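Local coordinates for protein heme oxygenase (Chlamydomonas reinhardtii, PDB 4RAJ) that probably catalyses the oxygen-dependent opening of heme to biliverdin, with release of iron and carbon monoxide, and is captured here without heme, at residues 23-28 / 208-214; 55-60 / 224-228. All blocks are in the same frame, centred on the assembly; numbering follows the deposited sequence.

In the fold
Both contacts draw on helix 204-227 of this all-helical heme oxygenase fold. Contact 1 packs its early turns, 208-214, against the short N-terminal helix 20-27; contact 2 packs the end of helix 204-227, and Phe228 just beyond it, against helix 50-76. Their centres lie 24 Å apart, and their nearest atoms about 12 Å apart. A pocket holds a polyether molecule, probably from the crystallisation liquor. Contact 2 helps to line it, through Ile225 and through Phe60, whose side chain is about 3 Å from the ligand. Contact 1 adjoins it through His214, which meets two other lining residues, Thr146 and Phe218. Such molecules often mark pockets, so the polyether may occupy part of the heme cleft expected of this family.

Contact 1: residues 23-28 / 208-214; sequences RLSKAS and DQLLSEH
A leucine-centred contact fastens the N-terminal helix 20-27 of the heme oxygenase fold to helix 204-227. Helix 23-27 crosses helix 208-214 at -41°, in roughly the same sense, with the axes 9.7 Å apart and Leu24 opposite Leu211 (CA to CA 5.6 Å). Leucines suit the centre, where branched apolar ends interlock. Leu24, with chi1 between wells at -93° and chi2 p, brings CD1 to 3.9 Å from Leu211 CB. Leu211 (t, p) puts CD1 3.5 Å from Ala27 CB, a methyl small enough to admit it. His214 (chi1 t, chi2 63°) turns a ring face to Leu24, whose CB lies 4.0 Å from the His214 ring centroid in a CH-pi contact. Ser28 (phi/psi -93/6) joins helices 20-27 and 29-47, at the N-cap position of the second; rather than capping it, its p rotamer sets OG 2.9 Å from His214 NE2, a hydrogen bond of undetermined direction. His214 ND1 bonds to Thr146, tying in helix 140-151. Arg23 starts out extended (chi1 t, chi2 t) and bends at chi3 (96°), so that NH2 forms a salt bridge with Asp208 OD1 (2.8 Å); the CA-to-CB bond of Asp208 points away, but its carboxylate comes nearer and also accepts from Gln204. Leu211 CD2 covers the guanidinium, 3.6 Å from Arg23 NH1. The chemistry implies an apolar centre bracketed by two directional links, an ion pair and a buried imidazole-hydroxyl bond.

Contact 2: residues 55-60 / 224-228; sequences KALGCF and IIKAF
One aromatic ring, Phe228, takes both a methyl and a sulfur from the opposing helix. Ala56 CB lies 4.2 Å from the Phe228 ring centroid and 17° off the normal, a CH-pi contact over the face; Cys59 SG makes a sulfur-aromatic contact oblique to the ring, 5.1 Å from that centroid and 3.9 Å from Phe228 CD1. Segment 55-60 is helical throughout, whereas 224-228 covers the end of its helix and the non-helical Phe228 (phi/psi -74/128). The segments run in opposite senses, pairing Ala56 with Phe228 (CA to CA 7.1 Å) and Cys59 with Ile224 (7.4 Å). Phe228, chi1 t and chi2 78°, reaches the backbone, with CE1 3.7 Å from Ala56 N; the small alanine allows this approach. Lys55 lends its aliphatic base, CB to Phe228 CZ 3.9 Å, before its amine leads away. One turn on, Ile224 (m, t) meets Cys59, CG2 to CB 3.8 Å. Ile225 CG1 lies at the edge of the Phe60 ring (chi1 m, chi2 -86°), 4.0 Å from Phe60 CZ; these two residues help line the polyether pocket. The contact thus closes the end of helix 204-227 onto helix 50-76 without a hydrogen bond across the segments, so cohesion rests on shape, dispersion and the pi-electron cloud of Phe228.

Contact 1: residues 23-28 / 208-214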
loop_
_atom_site.group_PDB
_atom_site.type_symbol
_atom_site.label_atom_id
_atom_site.label_comp_id
_atom_site.label_asym_id
_atom_site.label_seq_id
_atom_site.Cartn_x
_atom_site.Cartn_y
_atom_site.Cartn_z
ATOM N N ARG A 23 -14.719 -0.900 -13.111
ATOM C CA ARG A 23 -15.786 -0.420 -12.242
ATOM C C ARG A 23 -15.206 0.237 -10.994
ATOM O O ARG A 23 -15.693 1.272 -10.545
ATOM C CB ARG A 23 -16.741 -1.548 -11.846
ATOM C CG ARG A 23 -17.871 -1.056 -10.933
ATOM C CD ARG A 23 -19.125 -1.895 -11.047
ATOM N NE ARG A 23 -19.190 -2.921 -10.014
ATOM C CZ ARG A 23 -19.960 -2.857 -8.931
ATOM N NH1 ARG A 23 -20.749 -1.815 -8.723
ATOM N NH2 ARG A 23 -19.942 -3.853 -8.053
ATOM N N LEU A 24 -14.156 -0.357 -10.436
ATOM C CA LEU A 24 -13.550 0.194 -9.229
ATOM C C LEU A 24 -12.843 1.510 -9.517
ATOM O O LEU A 24 -13.042 2.499 -8.811
ATOM C CB LEU A 24 -12.578 -0.807 -8.602
ATOM C CG LEU A 24 -13.154 -1.728 -7.519
ATOM C CD1 LEU A 24 -14.407 -2.442 -8.000
ATOM C CD2 LEU A 24 -12.124 -2.752 -7.078
ATOM N N SER A 25 -12.031 1.529 -10.570
ATOM C CA SER A 25 -11.285 2.737 -10.913
ATOM C C SER A 25 -12.211 3.903 -11.263
ATOM O O SER A 25 -11.919 5.046 -10.925
ATOM C CB SER A 25 -10.317 2.455 -12.061
ATOM O OG SER A 25 -9.436 1.409 -11.691
ATOM N N LYS A 26 -13.332 3.619 -11.922
ATOM C CA LYS A 26 -14.329 4.660 -12.185
ATOM C C LYS A 26 -14.940 5.190 -10.898
ATOM O O LYS A 26 -15.146 6.394 -10.745
ATOM C CB LYS A 26 -15.453 4.147 -13.095
ATOM C CG LYS A 26 -15.073 4.032 -14.558
ATOM C CD LYS A 26 -16.310 4.014 -15.453
ATOM C CE LYS A 26 -17.225 2.849 -15.124
ATOM N NZ LYS A 26 -18.427 2.821 -16.002
ATOM N N ALA A 27 -15.256 4.291 -9.976
ATOM C CA ALA A 27 -15.883 4.706 -8.730
ATOM C C ALA A 27 -14.922 5.512 -7.854
ATOM O O ALA A 27 -15.350 6.397 -7.115
ATOM C CB ALA A 27 -16.400 3.506 -7.977
ATOM N N SER A 28 -13.626 5.215 -7.940
ATOM C CA SER A 28 -12.654 5.873 -7.064
ATOM C C SER A 28 -12.025 7.126 -7.667
ATOM O O SER A 28 -11.125 7.715 -7.066
ATOM C CB SER A 28 -11.543 4.897 -6.664
ATOM O OG SER A 28 -10.782 4.483 -7.789
ATOM N N ASP A 208 -19.721 -6.012 -5.003
ATOM C CA ASP A 208 -20.031 -4.727 -4.375
ATOM C C ASP A 208 -19.137 -4.461 -3.162
ATOM O O ASP A 208 -18.713 -3.332 -2.925
ATOM C CB ASP A 208 -21.499 -4.665 -3.929
ATOM C CG ASP A 208 -22.467 -4.549 -5.097
ATOM O OD1 ASP A 208 -22.013 -4.307 -6.246
ATOM O OD2 ASP A 208 -23.688 -4.706 -4.857
ATOM N N GLN A 209 -18.877 -5.498 -2.379
ATOM C CA GLN A 209 -18.001 -5.361 -1.222
ATOM C C GLN A 209 -16.583 -5.009 -1.624
ATOM O O GLN A 209 -15.914 -4.255 -0.935
ATOM C CB GLN A 209 -17.975 -6.642 -0.403
ATOM C CG GLN A 209 -19.167 -6.844 0.501
ATOM C CD GLN A 209 -19.023 -8.086 1.345
ATOM O OE1 GLN A 209 -18.731 -9.161 0.831
ATOM N NE2 GLN A 209 -19.208 -7.944 2.649
ATOM N N LEU A 210 -16.120 -5.574 -2.732
ATOM C CA LEU A 210 -14.776 -5.277 -3.221
ATOM C C LEU A 210 -14.672 -3.819 -3.642
ATOM O O LEU A 210 -13.670 -3.154 -3.377
ATOM C CB LEU A 210 -14.416 -6.206 -4.388
ATOM C CG LEU A 210 -14.263 -7.676 -3.991
ATOM C CD1 LEU A 210 -14.295 -8.588 -5.217
ATOM C CD2 LEU A 210 -12.953 -7.857 -3.220
ATOM N N LEU A 211 -15.712 -3.318 -4.297
ATOM C CA LEU A 211 -15.813 -1.890 -4.605
ATOM C C LEU A 211 -15.725 -1.073 -3.317
ATOM O O LEU A 211 -14.946 -0.125 -3.233
ATOM C CB LEU A 211 -17.124 -1.574 -5.355
ATOM C CG LEU A 211 -17.434 -0.094 -5.626
ATOM C CD1 LEU A 211 -16.189 0.584 -6.151
ATOM C CD2 LEU A 211 -18.567 0.055 -6.630
ATOM N N SER A 212 -16.524 -1.442 -2.318
ATOM C CA SER A 212 -16.545 -0.696 -1.070
ATOM C C SER A 212 -15.180 -0.709 -0.391
ATOM O O SER A 212 -14.751 0.299 0.141
ATOM C CB SER A 212 -17.603 -1.252 -0.125
ATOM O OG SER A 212 -18.897 -0.998 -0.630
ATOM N N GLU A 213 -14.500 -1.849 -0.411
ATOM C CA GLU A 213 -13.225 -1.946 0.277
ATOM C C GLU A 213 -12.133 -1.168 -0.459
ATOM O O GLU A 213 -11.237 -0.626 0.174
ATOM C CB GLU A 213 -12.826 -3.410 0.460
ATOM C CG GLU A 213 -13.678 -4.106 1.528
ATOM C CD GLU A 213 -13.559 -3.451 2.896
ATOM O OE1 GLU A 213 -12.431 -3.071 3.295
ATOM O OE2 GLU A 213 -14.601 -3.310 3.573
ATOM N N HIS A 214 -12.225 -1.118 -1.788
ATOM C CA HIS A 214 -11.345 -0.298 -2.633
ATOM C C HIS A 214 -11.457 1.186 -2.222
ATOM O O HIS A 214 -10.454 1.860 -2.006
ATOM C CB HIS A 214 -11.725 -0.514 -4.110
ATOM C CG HIS A 214 -11.024 0.382 -5.089
ATOM N ND1 HIS A 214 -9.660 0.366 -5.282
ATOM C CD2 HIS A 214 -11.519 1.287 -5.970
ATOM C CE1 HIS A 214 -9.341 1.230 -6.232
ATOM N NE2 HIS A 214 -10.449 1.812 -6.657
#

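Contact 2: residues 55-60 / 224-228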
loop_
_atom_site.group_PDB
_atom_site.type_symbol
_atom_site.label_atom_id
_atom_site.label_comp_id
_atom_site.label_asym_id
_atom_site.label_seq_id
_atom_site.Cartn_x
_atom_site.Cartn_y
_atom_site.Cartn_z
ATOM N N LYS A 55 9.896 9.011 8.482
ATOM C CA LYS A 55 8.808 8.870 9.457
ATOM C C LYS A 55 7.464 8.694 8.773
ATOM O O LYS A 55 6.629 7.898 9.216
ATOM C CB LYS A 55 8.751 10.071 10.400
ATOM C CG LYS A 55 9.658 9.914 11.585
ATOM C CD LYS A 55 9.765 11.190 12.396
ATOM C CE LYS A 55 11.211 11.665 12.432
ATOM N NZ LYS A 55 11.542 12.408 13.683
ATOM N N ALA A 56 7.257 9.438 7.694
ATOM C CA ALA A 56 6.022 9.325 6.925
ATOM C C ALA A 56 5.931 7.955 6.250
ATOM O O ALA A 56 4.876 7.329 6.262
ATOM C CB ALA A 56 5.929 10.444 5.896
ATOM N N LEU A 57 7.041 7.488 5.678
ATOM C CA LEU A 57 7.116 6.120 5.134
ATOM C C LEU A 57 6.746 5.085 6.183
ATOM O O LEU A 57 6.097 4.075 5.884
ATOM C CB LEU A 57 8.524 5.795 4.610
ATOM C CG LEU A 57 9.018 6.248 3.239
ATOM C CD1 LEU A 57 10.363 5.601 2.961
ATOM C CD2 LEU A 57 8.050 5.893 2.140
ATOM N N GLY A 58 7.185 5.331 7.413
ATOM C CA GLY A 58 6.901 4.441 8.526
ATOM C C GLY A 58 5.416 4.178 8.755
ATOM O O GLY A 58 5.058 3.082 9.147
ATOM N N CYS A 59 4.559 5.166 8.504
ATOM C CA CYS A 59 3.115 4.958 8.594
ATOM C C CYS A 59 2.697 3.833 7.685
ATOM O O CYS A 59 1.937 2.946 8.058
ATOM C CB CYS A 59 2.343 6.222 8.213
ATOM S SG CYS A 59 2.616 7.551 9.365
ATOM N N PHE A 60 3.207 3.870 6.472
ATOM C CA PHE A 60 2.796 2.884 5.502
ATOM C C PHE A 60 3.595 1.591 5.594
ATOM O O PHE A 60 3.156 0.546 5.096
ATOM C CB PHE A 60 2.833 3.533 4.122
ATOM C CG PHE A 60 1.705 4.487 3.955
ATOM C CD1 PHE A 60 0.473 4.032 3.516
ATOM C CD2 PHE A 60 1.817 5.796 4.387
ATOM C CE1 PHE A 60 -0.610 4.898 3.429
ATOM C CE2 PHE A 60 0.731 6.670 4.309
ATOM C CZ PHE A 60 -0.478 6.214 3.828
ATOM N N ILE A 224 -4.769 8.582 7.413
ATOM C CA ILE A 224 -3.421 8.347 7.936
ATOM C C ILE A 224 -2.476 9.484 7.530
ATOM O O ILE A 224 -1.694 9.995 8.343
ATOM C CB ILE A 224 -2.904 6.990 7.455
ATOM C CG1 ILE A 224 -3.752 5.876 8.090
ATOM C CG2 ILE A 224 -1.435 6.795 7.790
ATOM C CD1 ILE A 224 -3.526 4.489 7.491
ATOM N N ILE A 225 -2.575 9.896 6.274
ATOM C CA ILE A 225 -1.795 11.026 5.777
ATOM C C ILE A 225 -2.105 12.322 6.534
ATOM O O ILE A 225 -1.201 13.066 6.929
ATOM C CB ILE A 225 -2.049 11.230 4.279
ATOM C CG1 ILE A 225 -1.453 10.060 3.494
ATOM C CG2 ILE A 225 -1.417 12.521 3.796
ATOM C CD1 ILE A 225 -1.971 9.954 2.089
ATOM N N LYS A 226 -3.386 12.585 6.756
ATOM C CA LYS A 226 -3.780 13.836 7.402
ATOM C C LYS A 226 -3.404 13.855 8.878
ATOM O O LYS A 226 -3.161 14.918 9.447
ATOM C CB LYS A 226 -5.282 14.072 7.230
ATOM C CG LYS A 226 -5.615 14.575 5.841
ATOM C CD LYS A 226 -7.072 14.968 5.712
ATOM C CE LYS A 226 -7.965 13.746 5.786
ATOM N NZ LYS A 226 -9.332 14.044 5.264
ATOM N N ALA A 227 -3.330 12.679 9.488
ATOM C CA ALA A 227 -3.020 12.583 10.913
ATOM C C ALA A 227 -1.523 12.735 11.186
ATOM O O ALA A 227 -1.110 12.874 12.335
ATOM C CB ALA A 227 -3.529 11.253 11.477
ATOM N N PHE A 228 -0.714 12.710 10.133
ATOM C CA PHE A 228 0.737 12.764 10.290
ATOM C C PHE A 228 1.156 14.176 10.673
ATOM O O PHE A 228 0.758 15.144 10.024
ATOM C CB PHE A 228 1.464 12.326 9.004
ATOM C CG PHE A 228 2.980 12.349 9.123
ATOM C CD1 PHE A 228 3.656 11.332 9.792
ATOM C CD2 PHE A 228 3.723 13.385 8.571
ATOM C CE1 PHE A 228 5.049 11.351 9.911
ATOM C CE2 PHE A 228 5.120 13.411 8.683
ATOM C CZ PHE A 228 5.780 12.391 9.352
#